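Local coordinates for protein IclR transcriptional regulator (Thermotoga maritima, PDB 1MKM) that probably binds DNA as a zinc-containing winged helix-turn-helix transcription factor of the IclR family, most likely acting as a repressor, at residues F107-D113 with L127-L133; G196-V202 with V215-A221; I80-A84 with I243-L247. Numbering follows the deposited sequence.

How the interactions relate
All three contacts lie in the GAF-related C-terminal part of the chain, and interactions 1 and 2 share one antiparallel sheet. In that sheet interaction 1 pairs strand 130-132, outermost within this chain, with strand 108-115, whereas interaction 2 pairs strands 197-205 and 211-220 beyond strand 98-105; their centres are about 15 Å apart. Interaction 1 comes first along the chain, then interaction 2, and both fall between the segments of interaction 3, where helix 79-93 meets the end of helix 226-246. The centres of interactions 1 and 3 are about 17 Å apart, yet they touch through Arg81 and Ile80; those of 2 and 3 are about 21 Å apart. Tyr111 and Cys199 bring the first two contacts toward the same zinc ion.

Interaction 1. Residues F107-D113 with L127-L133; sequences FEGVYID and LGMKVDL
Lay 107-113 and 127-133 antiparallel, the axes of strands 108-113 and 130-132 approaching to 4.3 Å at 137°. Gly109 and Val131 form a hydrogen-bonded pair (Gly109 N to Val131 O 2.9 Å, Val131 N to Gly109 O 2.7 Å), and Val110 faces Lys130 in a non-hydrogen-bonded pair, CA to CA 4.5 Å. Tyr111 N donates to Met129 O at 3.0 Å and Gly128 N to Tyr111 O at 2.8 Å, with Gly128 at phi/psi 85/-27°.

Tyr111 takes chi1 m (-77°) and chi2 130°. Val131, also m, sets CG1 over one face of its ring, 3.2 Å from Tyr111 CE1, while Met129 CB meets the ring edge 3.9 Å from Tyr111 CD1. A CB on Gly109 would clash with Val131 CG2. Leu127, m/m, presses CD1 against the backbone, 2.9 Å from Asp113 N, and 4.2 Å from Tyr111 CB. Leu133, m/t, leans its CD1 on Phe107 C at 3.7 Å.

With Val110 (t) lies Lys130: its curled chain (chi1 -54°, chi2 -75°, chi3 off-well at -96°, chi4 -56°) passes CD within 3.6 Å of Val110 CG2 and brings NZ to a 3.2 Å salt bridge with OE1 of Glu108 (m/t, chi3 -54°). Tyr65 of the second subunit packs on Val110.

Strand 130-132 is outermost within this chain in the GAF-related sheet; Ile112 and Asp113 both face Leu101 in a classic beta bulge. Backbone bonds thus hold the register, the buried Tyr111 side chain comes about 5 Å from the bound zinc, and the Glu108-Lys130 charges stay where solvent can reach.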
ATOM      1  N   PHE B 107      -0.867  42.028  -5.502  1.00 62.43           N
ATOM      2  CA  PHE B 107       0.279  41.937  -6.397  1.00 62.73           C
ATOM      3  C   PHE B 107       0.902  40.546  -6.298  1.00 68.37           C
ATOM      4  O   PHE B 107       2.074  40.333  -6.642  1.00 65.44           O
ATOM      5  CB  PHE B 107       1.312  43.007  -6.021  1.00 75.37           C
ATOM      6  CG  PHE B 107       0.882  44.417  -6.340  1.00 77.14           C
ATOM      7  CD1 PHE B 107      -0.466  44.733  -6.515  1.00 73.97           C
ATOM      8  CD2 PHE B 107       1.827  45.434  -6.452  1.00 80.01           C
ATOM      9  CE1 PHE B 107      -0.865  46.039  -6.793  1.00 84.50           C
ATOM     10  CE2 PHE B 107       1.437  46.745  -6.728  1.00 84.26           C
ATOM     11  CZ  PHE B 107       0.090  47.047  -6.901  1.00 78.70           C
ATOM     12  N   GLU B 108       0.101  39.606  -5.800  1.00 68.90           N
ATOM     13  CA  GLU B 108       0.500  38.208  -5.661  1.00 62.07           C
ATOM     14  C   GLU B 108      -0.625  37.322  -6.172  1.00 59.59           C
ATOM     15  O   GLU B 108      -1.753  37.771  -6.389  1.00 53.65           O
ATOM     16  CB  GLU B 108       0.756  37.847  -4.200  1.00 69.39           C
ATOM     17  CG  GLU B 108       2.164  38.094  -3.722  1.00 83.62           C
ATOM     18  CD  GLU B 108       2.389  37.541  -2.334  1.00 85.60           C
ATOM     19  OE1 GLU B 108       1.607  37.897  -1.426  1.00 92.01           O
ATOM     20  OE2 GLU B 108       3.340  36.754  -2.148  1.00 86.48           O
ATOM     21  N   GLY B 109      -0.294  36.053  -6.365  1.00 66.76           N
ATOM     22  CA  GLY B 109      -1.273  35.083  -6.801  1.00 59.39           C
ATOM     23  C   GLY B 109      -1.249  33.919  -5.824  1.00 55.24           C
ATOM     24  O   GLY B 109      -0.260  33.704  -5.117  1.00 43.08           O
ATOM     25  N   VAL B 110      -2.346  33.176  -5.767  1.00 54.42           N
ATOM     26  CA  VAL B 110      -2.420  32.020  -4.884  1.00 58.49           C
ATOM     27  C   VAL B 110      -2.970  30.804  -5.625  1.00 48.00           C
ATOM     28  O   VAL B 110      -3.955  30.893  -6.356  1.00 56.82           O
ATOM     29  CB  VAL B 110      -3.348  32.248  -3.661  1.00 43.01           C
ATOM     30  CG1 VAL B 110      -3.163  31.099  -2.701  1.00 40.11           C
ATOM     31  CG2 VAL B 110      -3.062  33.568  -2.988  1.00 51.09           C
ATOM     32  N   TYR B 111      -2.335  29.663  -5.434  1.00 44.38           N
ATOM     33  CA  TYR B 111      -2.817  28.448  -6.072  1.00 42.67           C
ATOM     34  C   TYR B 111      -4.116  28.028  -5.383  1.00 51.31           C
ATOM     35  O   TYR B 111      -4.132  27.706  -4.195  1.00 58.18           O
ATOM     36  CB  TYR B 111      -1.769  27.364  -5.953  1.00 42.64           C
ATOM     37  CG  TYR B 111      -0.636  27.532  -6.928  1.00 36.56           C
ATOM     38  CD1 TYR B 111       0.684  27.479  -6.504  1.00 39.81           C
ATOM     39  CD2 TYR B 111      -0.888  27.717  -8.292  1.00 46.28           C
ATOM     40  CE1 TYR B 111       1.733  27.596  -7.418  1.00 43.12           C
ATOM     41  CE2 TYR B 111       0.149  27.842  -9.203  1.00 34.95           C
ATOM     42  CZ  TYR B 111       1.451  27.782  -8.758  1.00 35.81           C
ATOM     43  OH  TYR B 111       2.483  27.932  -9.649  1.00 48.52           O
ATOM     44  N   ILE B 112      -5.215  28.058  -6.122  1.00 54.18           N
ATOM     45  CA  ILE B 112      -6.492  27.701  -5.540  1.00 56.88           C
ATOM     46  C   ILE B 112      -7.053  26.394  -6.068  1.00 45.46           C
ATOM     47  O   ILE B 112      -8.104  25.944  -5.623  1.00 54.23           O
ATOM     48  CB  ILE B 112      -7.514  28.846  -5.725  1.00 62.27           C
ATOM     49  CG1 ILE B 112      -7.420  29.407  -7.150  1.00 55.82           C
ATOM     50  CG2 ILE B 112      -7.245  29.945  -4.694  1.00 43.85           C
ATOM     51  CD1 ILE B 112      -8.524  30.366  -7.499  1.00 51.30           C
ATOM     52  N   ASP B 113      -6.348  25.792  -7.018  1.00 44.75           N
ATOM     53  CA  ASP B 113      -6.733  24.500  -7.580  1.00 33.91           C
ATOM     54  C   ASP B 113      -5.620  23.986  -8.490  1.00 41.23           C
ATOM     55  O   ASP B 113      -4.903  24.766  -9.119  1.00 47.74           O
ATOM     56  CB  ASP B 113      -8.032  24.602  -8.383  1.00 57.11           C
ATOM     57  CG  ASP B 113      -8.755  23.261  -8.499  1.00 56.57           C
ATOM     58  OD1 ASP B 113      -8.086  22.211  -8.491  1.00 50.52           O
ATOM     59  OD2 ASP B 113      -9.998  23.255  -8.605  1.00 67.80           O
ATOM     60  N   LEU B 127      -1.607  23.741  -3.356  1.00 46.00           N
ATOM     61  CA  LEU B 127      -2.652  24.716  -3.048  1.00 42.26           C
ATOM     62  C   LEU B 127      -2.254  25.622  -1.889  1.00 45.29           C
ATOM     63  O   LEU B 127      -1.495  25.224  -1.019  1.00 41.68           O
ATOM     64  CB  LEU B 127      -3.977  24.013  -2.735  1.00 46.86           C
ATOM     65  CG  LEU B 127      -4.725  23.422  -3.934  1.00 46.00           C
ATOM     66  CD1 LEU B 127      -4.615  24.359  -5.111  1.00 54.48           C
ATOM     67  CD2 LEU B 127      -4.135  22.100  -4.316  1.00 52.31           C
ATOM     68  N   GLY B 128      -2.762  26.848  -1.886  1.00 48.29           N
ATOM     69  CA  GLY B 128      -2.422  27.761  -0.815  1.00 58.08           C
ATOM     70  C   GLY B 128      -1.123  28.519  -1.015  1.00 48.94           C
ATOM     71  O   GLY B 128      -0.965  29.611  -0.492  1.00 52.86           O
ATOM     72  N   MET B 129      -0.198  27.942  -1.776  1.00 52.75           N
ATOM     73  CA  MET B 129       1.093  28.564  -2.053  1.00 45.68           C
ATOM     74  C   MET B 129       0.911  29.858  -2.842  1.00 48.01           C
ATOM     75  O   MET B 129      -0.100  30.044  -3.520  1.00 48.85           O
ATOM     76  CB  MET B 129       1.964  27.583  -2.828  1.00 58.11           C
ATOM     77  CG  MET B 129       3.364  28.057  -3.113  1.00 65.71           C
ATOM     78  SD  MET B 129       4.266  26.779  -3.985  1.00 63.16           S
ATOM     79  CE  MET B 129       4.468  25.553  -2.656  1.00 53.44           C
ATOM     80  N   LYS B 130       1.890  30.753  -2.758  1.00 51.11           N
ATOM     81  CA  LYS B 130       1.796  32.053  -3.441  1.00 57.17           C
ATOM     82  C   LYS B 130       2.640  32.110  -4.708  1.00 48.70           C
ATOM     83  O   LYS B 130       3.688  31.468  -4.789  1.00 55.89           O
ATOM     84  CB  LYS B 130       2.240  33.174  -2.492  1.00 52.62           C
ATOM     85  CG  LYS B 130       1.499  33.197  -1.171  1.00 52.09           C
ATOM     86  CD  LYS B 130       0.093  33.739  -1.327  1.00 59.73           C
ATOM     87  CE  LYS B 130       0.053  35.214  -1.005  1.00 76.29           C
ATOM     88  NZ  LYS B 130       0.594  35.462   0.367  1.00 78.98           N
ATOM     89  N   VAL B 131       2.190  32.874  -5.694  1.00 42.61           N
ATOM     90  CA  VAL B 131       2.953  32.981  -6.936  1.00 62.29           C
ATOM     91  C   VAL B 131       3.214  34.393  -7.414  1.00 57.82           C
ATOM     92  O   VAL B 131       2.319  35.250  -7.399  1.00 49.59           O
ATOM     93  CB  VAL B 131       2.296  32.218  -8.113  1.00 33.82           C
ATOM     94  CG1 VAL B 131       2.229  30.750  -7.789  1.00 52.53           C
ATOM     95  CG2 VAL B 131       0.938  32.747  -8.383  1.00 50.29           C
ATOM     96  N   ASP B 132       4.461  34.607  -7.836  1.00 59.78           N
ATOM     97  CA  ASP B 132       4.900  35.889  -8.355  1.00 67.72           C
ATOM     98  C   ASP B 132       4.121  36.108  -9.639  1.00 65.54           C
ATOM     99  O   ASP B 132       4.140  35.255 -10.525  1.00 74.53           O
ATOM    100  CB  ASP B 132       6.396  35.846  -8.653  1.00 64.53           C
ATOM    101  CG  ASP B 132       7.216  35.524  -7.430  1.00 67.90           C
ATOM    102  OD1 ASP B 132       7.051  36.219  -6.404  1.00 68.85           O
ATOM    103  OD2 ASP B 132       8.030  34.576  -7.492  1.00 83.39           O
ATOM    104  N   LEU B 133       3.429  37.239  -9.732  1.00 68.97           N
ATOM    105  CA  LEU B 133       2.628  37.549 -10.906  1.00 69.18           C
ATOM    106  C   LEU B 133       3.435  37.976 -12.128  1.00 74.35           C
ATOM    107  O   LEU B 133       2.856  38.305 -13.161  1.00 80.85           O
ATOM    108  CB  LEU B 133       1.609  38.639 -10.574  1.00 59.73           C
ATOM    109  CG  LEU B 133       0.328  38.235  -9.836  1.00 67.29           C
ATOM    110  CD1 LEU B 133      -0.514  39.469  -9.530  1.00 60.67           C
ATOM    111  CD2 LEU B 133      -0.476  37.268 -10.700  1.00 61.15           C
TER
HETATM  112  O   HOH W   1       5.108  39.505  -7.845  1.00 56.06           O

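Interaction 2. Residues G196-V202 with V215-A221; sequences GIMCVGV and VSISGVA
Residues 197-202 and 215-220 are extended strands running antiparallel at 165°, their axes approaching to 4.6 Å. Backbone hydrogen bonds come in pairs. Val202 N reaches Val215 O at 3.1 Å and Val215 N reaches Val202 O at 3.2 Å; Val200 N to Ile217 O is 3.2 Å and Ile217 N to Val200 O 2.9 Å; Met198 N to Gly219 O is 3.1 Å, its return from Gly219 N to Met198 O weak at 3.3 Å. Past these, Ala221 N, entering a 3-10 conformation, bonds to Gly196 O at 2.8 Å, Gly196 being at phi/psi 98/-23°.

Between them sit the non-hydrogen-bonded pairs Cys199-Ser218 (CA to CA 4.6 Å) and Gly201-Ser216 (4.1 Å), with CA-H...O contacts such as Cys199 CA to Ile217 O, 3.2 Å. The whole is a beta hairpin in the GAF-related sheet, flanked by strands 187-190 and 98-105.

Polar side chains share the Cys199 face: Cys199 (chi1 -41°) and Ser218 (chi1 -45°) place SG and OG 3.8 Å apart. Cys199 binds zinc together with Asp189; its side chain is about 3 Å from the ion.

Met198 (m/t/p), on the opposite face, sets SD 3.7 Å from CB of Ala221 just past the strand end; Val202 CB lies 4.2 Å from Val215 CG2. Helix 226-246 covers Val200, Val202 and Ile217.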
ATOM      1  N   GLY B 196      13.494  24.355 -16.412  1.00 68.80           N
ATOM      2  CA  GLY B 196      13.069  23.011 -16.746  1.00 66.07           C
ATOM      3  C   GLY B 196      11.582  23.007 -17.038  1.00 64.93           C
ATOM      4  O   GLY B 196      11.092  22.126 -17.751  1.00 67.39           O
ATOM      5  N   ILE B 197      10.878  24.010 -16.508  1.00 59.42           N
ATOM      6  CA  ILE B 197       9.428  24.158 -16.669  1.00 53.21           C
ATOM      7  C   ILE B 197       9.004  25.371 -17.515  1.00 61.06           C
ATOM      8  O   ILE B 197       9.537  26.470 -17.356  1.00 65.40           O
ATOM      9  CB  ILE B 197       8.714  24.289 -15.265  1.00 45.67           C
ATOM     10  CG1 ILE B 197       8.281  22.917 -14.712  1.00 52.80           C
ATOM     11  CG2 ILE B 197       7.473  25.140 -15.390  1.00 41.85           C
ATOM     12  CD1 ILE B 197       9.371  21.930 -14.535  1.00 58.90           C
ATOM     13  N   MET B 198       8.029  25.163 -18.400  1.00 50.16           N
ATOM     14  CA  MET B 198       7.475  26.232 -19.227  1.00 50.05           C
ATOM     15  C   MET B 198       5.963  26.157 -19.049  1.00 44.58           C
ATOM     16  O   MET B 198       5.441  25.105 -18.703  1.00 49.89           O
ATOM     17  CB  MET B 198       7.836  26.039 -20.704  1.00 57.35           C
ATOM     18  CG  MET B 198       9.284  26.361 -21.031  1.00 59.36           C
ATOM     19  SD  MET B 198       9.727  25.981 -22.737  1.00 65.80           S
ATOM     20  CE  MET B 198       8.492  26.920 -23.627  1.00 47.94           C
ATOM     21  N   CYS B 199       5.258  27.256 -19.285  1.00 54.40           N
ATOM     22  CA  CYS B 199       3.809  27.261 -19.111  1.00 52.17           C
ATOM     23  C   CYS B 199       3.114  28.117 -20.160  1.00 59.56           C
ATOM     24  O   CYS B 199       3.755  28.851 -20.903  1.00 61.59           O
ATOM     25  CB  CYS B 199       3.455  27.822 -17.728  1.00 50.08           C
ATOM     26  SG  CYS B 199       4.525  27.268 -16.376  1.00 58.22           S
ATOM     27  N   VAL B 200       1.794  28.008 -20.215  1.00 56.25           N
ATOM     28  CA  VAL B 200       0.989  28.811 -21.115  1.00 57.99           C
ATOM     29  C   VAL B 200      -0.209  29.226 -20.270  1.00 55.21           C
ATOM     30  O   VAL B 200      -0.827  28.384 -19.620  1.00 51.10           O
ATOM     31  CB  VAL B 200       0.511  28.010 -22.353  1.00 53.43           C
ATOM     32  CG1 VAL B 200      -0.523  28.816 -23.112  1.00 44.80           C
ATOM     33  CG2 VAL B 200       1.688  27.702 -23.261  1.00 45.97           C
ATOM     34  N   GLY B 201      -0.529  30.516 -20.258  1.00 62.54           N
ATOM     35  CA  GLY B 201      -1.637  30.970 -19.445  1.00 56.01           C
ATOM     36  C   GLY B 201      -2.566  31.977 -20.087  1.00 73.65           C
ATOM     37  O   GLY B 201      -2.174  32.725 -20.982  1.00 68.69           O
ATOM     38  N   VAL B 202      -3.803  31.990 -19.595  1.00 80.09           N
ATOM     39  CA  VAL B 202      -4.866  32.875 -20.064  1.00 82.40           C
ATOM     40  C   VAL B 202      -5.614  33.391 -18.825  1.00 85.01           C
ATOM     41  O   VAL B 202      -5.707  32.686 -17.819  1.00 88.92           O
ATOM     42  CB  VAL B 202      -5.852  32.096 -20.967  1.00 78.04           C
ATOM     43  CG1 VAL B 202      -6.969  33.000 -21.442  1.00 87.32           C
ATOM     44  CG2 VAL B 202      -5.114  31.504 -22.144  1.00 79.63           C
ATOM     45  N   VAL B 215      -5.359  30.770 -15.284  1.00 55.72           N
ATOM     46  CA  VAL B 215      -5.386  29.343 -15.561  1.00 52.97           C
ATOM     47  C   VAL B 215      -4.189  29.096 -16.459  1.00 52.43           C
ATOM     48  O   VAL B 215      -3.901  29.901 -17.350  1.00 50.44           O
ATOM     49  CB  VAL B 215      -6.662  28.943 -16.322  1.00 58.49           C
ATOM     50  CG1 VAL B 215      -7.871  29.252 -15.487  1.00 64.63           C
ATOM     51  CG2 VAL B 215      -6.754  29.707 -17.633  1.00 62.83           C
ATOM     52  N   SER B 216      -3.466  28.012 -16.225  1.00 43.01           N
ATOM     53  CA  SER B 216      -2.326  27.732 -17.074  1.00 50.28           C
ATOM     54  C   SER B 216      -2.011  26.251 -17.167  1.00 54.16           C
ATOM     55  O   SER B 216      -2.456  25.450 -16.337  1.00 51.51           O
ATOM     56  CB  SER B 216      -1.094  28.512 -16.592  1.00 53.07           C
ATOM     57  OG  SER B 216      -0.697  28.141 -15.292  1.00 47.98           O
ATOM     58  N   ILE B 217      -1.267  25.886 -18.205  1.00 43.73           N
ATOM     59  CA  ILE B 217      -0.862  24.503 -18.405  1.00 45.51           C
ATOM     60  C   ILE B 217       0.611  24.494 -18.070  1.00 50.01           C
ATOM     61  O   ILE B 217       1.343  25.388 -18.488  1.00 54.93           O
ATOM     62  CB  ILE B 217      -1.074  24.051 -19.862  1.00 46.47           C
ATOM     63  CG1 ILE B 217      -2.570  23.808 -20.116  1.00 46.29           C
ATOM     64  CG2 ILE B 217      -0.236  22.833 -20.151  1.00 33.54           C
ATOM     65  CD1 ILE B 217      -2.915  23.494 -21.573  1.00 58.00           C
ATOM     66  N   SER B 218       1.056  23.488 -17.329  1.00 47.57           N
ATOM     67  CA  SER B 218       2.450  23.446 -16.938  1.00 40.42           C
ATOM     68  C   SER B 218       3.104  22.110 -17.208  1.00 43.63           C
ATOM     69  O   SER B 218       2.499  21.067 -17.021  1.00 51.54           O
ATOM     70  CB  SER B 218       2.560  23.803 -15.451  1.00 35.48           C
ATOM     71  OG  SER B 218       1.747  24.937 -15.165  1.00 38.15           O
ATOM     72  N   GLY B 219       4.353  22.145 -17.649  1.00 43.23           N
ATOM     73  CA  GLY B 219       5.056  20.910 -17.912  1.00 52.72           C
ATOM     74  C   GLY B 219       6.520  21.146 -18.208  1.00 52.85           C
ATOM     75  O   GLY B 219       7.000  22.278 -18.129  1.00 57.01           O
ATOM     76  N   VAL B 220       7.235  20.085 -18.544  1.00 47.96           N
ATOM     77  CA  VAL B 220       8.641  20.235 -18.856  1.00 62.69           C
ATOM     78  C   VAL B 220       8.798  21.011 -20.161  1.00 60.76           C
ATOM     79  O   VAL B 220       7.964  20.912 -21.070  1.00 64.88           O
ATOM     80  CB  VAL B 220       9.345  18.876 -18.983  1.00 64.77           C
ATOM     81  CG1 VAL B 220      10.826  19.092 -19.250  1.00 70.48           C
ATOM     82  CG2 VAL B 220       9.157  18.080 -17.705  1.00 59.12           C
ATOM     83  N   ALA B 221       9.877  21.783 -20.229  1.00 61.20           N
ATOM     84  CA  ALA B 221      10.193  22.625 -21.371  1.00 56.53           C
ATOM     85  C   ALA B 221      10.113  21.917 -22.715  1.00 58.08           C
ATOM     86  O   ALA B 221       9.528  22.447 -23.670  1.00 56.70           O
ATOM     87  CB  ALA B 221      11.576  23.225 -21.180  1.00 59.68           C
TER

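Interaction 3. Residues I80-A84 with I243-L247; sequences IRDIA and ISRKL
Two short helical pieces meet here with their sequence order reversed: Ile80 lies nearest Leu247 (CA to CA 7.3 Å) and Ala84 nearest Ile243 (6.0 Å). Residues 80-84 belong to helix 79-93. The partner is the last turn of helix 226-246, whose helical phi/psi is first abandoned at Leu247 (-75/23°). The contact is wholly apolar, Lys246 contributing its aliphatic carbons, and buries 277 Å² in all.

Start at Ile80, in the t/t rotamer. Its CB points sideways, and CG1 reaches CD1 of Leu247 at 4.2 Å and CG2 of Ile243 at 4.4 Å, among the looser contacts here. Ala213 of strand 211-220 also packs on Ile80. Arg81 and Asp82 are out of reach of 243-247; Arg81 makes a long, weak ion pair with Asp113.

One face of helix 79-93, spaced i, i+3 and i+4, thus presents Ile80, Ile83 and Ala84 to the same spacing, run in the opposite direction, of Ile243, Lys246 and Leu247. In this way the first turn of helix 79-93 is joined to the C-terminal end of helix 226-246, two helices of the GAF-related part.

The CA-to-CB bond of Ile83 points toward 243-247; the side chain is m/t. Its CG2 sits 3.5 Å from Lys246 CB and 3.8 Å from Ile243 CG2, while its CD1 comes 4.2 Å from CD1 of Leu247, whose m/p rotamer swings that end inward. At Ala84 the small CB admits Ile243, in the m/t rotamer, so that Ala84 CB and Ile243 CD1 are 3.7 Å apart; Ile204 of strand 197-205 packs against Ile243 and Leu247 in turn.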
ATOM      1  N   ILE B  80     -15.283  30.692  -7.867  1.00 52.07           N
ATOM      2  CA  ILE B  80     -14.564  30.374  -9.092  1.00 53.83           C
ATOM      3  C   ILE B  80     -14.058  28.926  -9.086  1.00 58.89           C
ATOM      4  O   ILE B  80     -14.100  28.231 -10.103  1.00 59.23           O
ATOM      5  CB  ILE B  80     -13.347  31.319  -9.274  1.00 49.57           C
ATOM      6  CG1 ILE B  80     -12.741  31.132 -10.666  1.00 53.90           C
ATOM      7  CG2 ILE B  80     -12.268  30.997  -8.228  1.00 47.30           C
ATOM      8  CD1 ILE B  80     -11.494  31.947 -10.892  1.00 44.42           C
ATOM      9  N   ARG B  81     -13.578  28.473  -7.936  1.00 59.67           N
ATOM     10  CA  ARG B  81     -13.036  27.127  -7.814  1.00 57.56           C
ATOM     11  C   ARG B  81     -13.999  26.055  -8.326  1.00 63.95           C
ATOM     12  O   ARG B  81     -13.629  25.208  -9.147  1.00 66.20           O
ATOM     13  CB  ARG B  81     -12.652  26.849  -6.353  1.00 36.77           C
ATOM     14  CG  ARG B  81     -11.943  25.528  -6.163  1.00 47.26           C
ATOM     15  CD  ARG B  81     -11.644  25.256  -4.721  1.00 40.11           C
ATOM     16  NE  ARG B  81     -11.411  23.838  -4.504  1.00 47.59           N
ATOM     17  CZ  ARG B  81     -10.312  23.187  -4.878  1.00 49.76           C
ATOM     18  NH1 ARG B  81      -9.324  23.824  -5.493  1.00 47.39           N
ATOM     19  NH2 ARG B  81     -10.198  21.890  -4.634  1.00 55.05           N
ATOM     20  N   ASP B  82     -15.237  26.090  -7.847  1.00 71.27           N
ATOM     21  CA  ASP B  82     -16.238  25.115  -8.270  1.00 72.70           C
ATOM     22  C   ASP B  82     -16.717  25.385  -9.689  1.00 65.63           C
ATOM     23  O   ASP B  82     -17.161  24.477 -10.391  1.00 62.74           O
ATOM     24  CB  ASP B  82     -17.424  25.133  -7.303  1.00 74.78           C
ATOM     25  CG  ASP B  82     -17.181  24.275  -6.086  1.00 78.82           C
ATOM     26  OD1 ASP B  82     -17.545  23.082  -6.121  1.00 82.43           O
ATOM     27  OD2 ASP B  82     -16.608  24.788  -5.104  1.00 95.29           O
ATOM     28  N   ILE B  83     -16.627  26.640 -10.101  1.00 60.82           N
ATOM     29  CA  ILE B  83     -17.035  27.034 -11.438  1.00 56.66           C
ATOM     30  C   ILE B  83     -16.024  26.535 -12.469  1.00 64.29           C
ATOM     31  O   ILE B  83     -16.361  26.309 -13.635  1.00 67.85           O
ATOM     32  CB  ILE B  83     -17.129  28.563 -11.534  1.00 52.97           C
ATOM     33  CG1 ILE B  83     -18.467  29.035 -10.987  1.00 51.49           C
ATOM     34  CG2 ILE B  83     -16.952  29.032 -12.965  1.00 61.80           C
ATOM     35  CD1 ILE B  83     -18.651  30.519 -11.121  1.00 49.95           C
ATOM     36  N   ALA B  84     -14.788  26.335 -12.030  1.00 56.83           N
ATOM     37  CA  ALA B  84     -13.738  25.911 -12.939  1.00 53.73           C
ATOM     38  C   ALA B  84     -13.235  24.476 -12.796  1.00 48.20           C
ATOM     39  O   ALA B  84     -12.959  23.810 -13.796  1.00 46.20           O
ATOM     40  CB  ALA B  84     -12.558  26.896 -12.830  1.00 42.59           C
ATOM     41  N   ILE B 243     -15.428  29.862 -18.320  1.00 63.46           N
ATOM     42  CA  ILE B 243     -15.350  30.160 -16.889  1.00 57.82           C
ATOM     43  C   ILE B 243     -15.652  31.625 -16.648  1.00 63.01           C
ATOM     44  O   ILE B 243     -16.502  31.966 -15.816  1.00 66.19           O
ATOM     45  CB  ILE B 243     -13.939  29.872 -16.314  1.00 53.94           C
ATOM     46  CG1 ILE B 243     -13.586  28.393 -16.488  1.00 60.72           C
ATOM     47  CG2 ILE B 243     -13.891  30.254 -14.843  1.00 58.10           C
ATOM     48  CD1 ILE B 243     -12.105  28.091 -16.333  1.00 61.33           C
ATOM     49  N   SER B 244     -14.944  32.489 -17.368  1.00 65.21           N
ATOM     50  CA  SER B 244     -15.127  33.926 -17.239  1.00 71.82           C
ATOM     51  C   SER B 244     -16.608  34.269 -17.297  1.00 79.68           C
ATOM     52  O   SER B 244     -17.099  35.078 -16.508  1.00 84.17           O
ATOM     53  CB  SER B 244     -14.384  34.641 -18.357  1.00 60.12           C
ATOM     54  OG  SER B 244     -13.043  34.199 -18.398  1.00 59.85           O
ATOM     55  N   ARG B 245     -17.317  33.641 -18.229  1.00 86.09           N
ATOM     56  CA  ARG B 245     -18.748  33.865 -18.376  1.00 91.47           C
ATOM     57  C   ARG B 245     -19.446  33.736 -17.029  1.00 90.14           C
ATOM     58  O   ARG B 245     -20.116  34.666 -16.581  1.00 92.00           O
ATOM     59  CB  ARG B 245     -19.337  32.862 -19.370  1.00 97.94           C
ATOM     60  CG  ARG B 245     -18.961  33.144 -20.808  1.00 97.04           C
ATOM     61  CD  ARG B 245     -19.444  32.046 -21.727  1.00106.71           C
ATOM     62  NE  ARG B 245     -19.254  32.400 -23.131  1.00112.64           N
ATOM     63  CZ  ARG B 245     -19.455  31.565 -24.144  1.00112.05           C
ATOM     64  NH1 ARG B 245     -19.849  30.319 -23.909  1.00111.14           N
ATOM     65  NH2 ARG B 245     -19.273  31.979 -25.392  1.00108.26           N
ATOM     66  N   LYS B 246     -19.282  32.580 -16.388  1.00 87.05           N
ATOM     67  CA  LYS B 246     -19.885  32.333 -15.081  1.00 87.97           C
ATOM     68  C   LYS B 246     -19.607  33.476 -14.102  1.00 90.31           C
ATOM     69  O   LYS B 246     -20.446  33.796 -13.254  1.00 88.83           O
ATOM     70  CB  LYS B 246     -19.368  31.010 -14.500  1.00 89.17           C
ATOM     71  CG  LYS B 246     -20.209  29.781 -14.851  1.00 80.45           C
ATOM     72  CD  LYS B 246     -20.487  29.694 -16.340  1.00 85.12           C
ATOM     73  CE  LYS B 246     -21.149  28.385 -16.716  1.00 73.88           C
ATOM     74  NZ  LYS B 246     -20.195  27.252 -16.591  1.00 86.75           N
ATOM     75  N   LEU B 247     -18.431  34.090 -14.222  1.00 91.25           N
ATOM     76  CA  LEU B 247     -18.059  35.210 -13.359  1.00 90.77           C
ATOM     77  C   LEU B 247     -18.793  36.480 -13.777  1.00 92.85           C
ATOM     78  O   LEU B 247     -18.345  37.592 -13.491  1.00 92.84           O
ATOM     79  CB  LEU B 247     -16.549  35.458 -13.415  1.00 88.22           C
ATOM     80  CG  LEU B 247     -15.653  34.632 -12.489  1.00 79.65           C
ATOM     81  CD1 LEU B 247     -15.803  33.150 -12.768  1.00 76.55           C
ATOM     82  CD2 LEU B 247     -14.219  35.079 -12.690  1.00 82.75           C
TER